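Local coordinates for sugar ABC transporter, periplasmic sugar-binding protein (Caulobacter crescentus, PDB 4IRX) that binds myo-inositol in the cleft of a periplasmic binding protein, probably delivering it to an ABC transporter for uptake, at residues G110-N113 with V114-G117. Numbering follows the deposited sequence.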
loop_
_atom_site.group_PDB
_atom_site.type_symbol
_atom_site.label_atom_id
_atom_site.label_comp_id
_atom_site.label_asym_id
_atom_site.label_seq_id
_atom_site.Cartn_x
_atom_site.Cartn_y
_atom_site.Cartn_z
ATOM N N GLY A 110 -4.315 -3.764 8.265
ATOM C CA GLY A 110 -3.301 -3.442 7.270
ATOM C C GLY A 110 -2.003 -4.147 7.561
ATOM O O GLY A 110 -1.893 -4.882 8.511
ATOM N N ALA A 111 -1.012 -3.913 6.721
ATOM C CA ALA A 111 0.321 -4.370 7.013
ATOM C C ALA A 111 0.980 -3.477 8.041
ATOM O O ALA A 111 0.648 -2.290 8.167
ATOM C CB ALA A 111 1.162 -4.367 5.745
ATOM N N ASP A 112 1.944 -4.057 8.751
ATOM C CA ASP A 112 2.865 -3.315 9.606
ATOM C C ASP A 112 3.859 -2.647 8.692
ATOM O O ASP A 112 4.873 -3.245 8.326
ATOM C CB ASP A 112 3.588 -4.246 10.583
ATOM C CG ASP A 112 4.489 -3.503 11.550
ATOM O OD1 ASP A 112 4.771 -2.303 11.341
ATOM O OD2 ASP A 112 4.946 -4.149 12.520
ATOM N N ASN A 113 3.551 -1.408 8.335
ATOM C CA ASN A 113 4.331 -0.744 7.305
ATOM C C ASN A 113 5.660 -0.194 7.785
ATOM O O ASN A 113 6.616 -0.103 7.001
ATOM C CB ASN A 113 3.480 0.325 6.620
ATOM C CG ASN A 113 2.550 -0.273 5.569
ATOM O OD1 ASN A 113 3.004 -0.994 4.680
ATOM N ND2 ASN A 113 1.245 -0.027 5.700
ATOM N N VAL A 114 5.737 0.136 9.079
ATOM C CA VAL A 114 7.032 0.452 9.674
ATOM C C VAL A 114 7.969 -0.758 9.575
ATOM O O VAL A 114 9.120 -0.630 9.149
ATOM C CB VAL A 114 6.919 0.907 11.145
ATOM C CG1 VAL A 114 8.329 1.143 11.708
ATOM C CG2 VAL A 114 6.049 2.172 11.276
ATOM N N ALA A 115 7.479 -1.948 9.929
ATOM C CA ALA A 115 8.305 -3.138 9.796
ATOM C C ALA A 115 8.657 -3.385 8.337
ATOM O O ALA A 115 9.755 -3.828 8.041
ATOM C CB ALA A 115 7.608 -4.350 10.379
ATOM N N GLY A 116 7.721 -3.118 7.422
ATOM C CA GLY A 116 8.026 -3.285 5.999
ATOM C C GLY A 116 9.129 -2.392 5.480
ATOM O O GLY A 116 10.034 -2.866 4.790
ATOM N N GLY A 117 9.054 -1.109 5.835
ATOM C CA GLY A 117 10.087 -0.165 5.465
ATOM C C GLY A 117 11.416 -0.532 6.099
ATOM O O GLY A 117 12.478 -0.481 5.454
HETATM O O HOH W 1 3.360 -0.032 11.137
#
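Asp112 caps the first turn of helix 113-127 by reaching Ala115 N: it holds the N-cap position where the chain leaves strand 108-111, in the periplasmic binding protein fold. CG anti to the backbone N (chi1 -176°) brings the carboxylate to the open N-terminal end of the first turn, where OD1 accepts from Ala115 N at 3.1 Å. The bond is nearly straight at hydrogen (170°), yet the N-H meets OD1 from above the carboxylate plane, 66° out of it. The same oxygen accepts a hydrogen bond from water 1 at 2.7 Å, and that water in turn accepts from Val114 N, so one carboxylate oxygen serves two N-H groups of the opening turn, one directly and one through water. Beside the cap, the Ala115 methyl lies against the carboxylate, its CB 3.4 Å from Asp112 CG. An alanine in place of Asp112 would probably leave Ala115 N without its capping acceptor and water 1 without one of its two partners here. The CA-CB bond of Asn113 points away from residues 114-117, although CB still touches Val114 N, and its OD1 is hydrogen-bonded to Arg149 NE; Arg149 belongs to the myo-inositol pocket, and the side chain of Asn113 comes within about 5 Å of the bound myo-inositol. The i to i+4 bonds of the helix start at the N-cap residue: Asp112 O accepts from Gly116 N at 3.0 Å, and Asn113 O from Gly117 N at 2.9 Å.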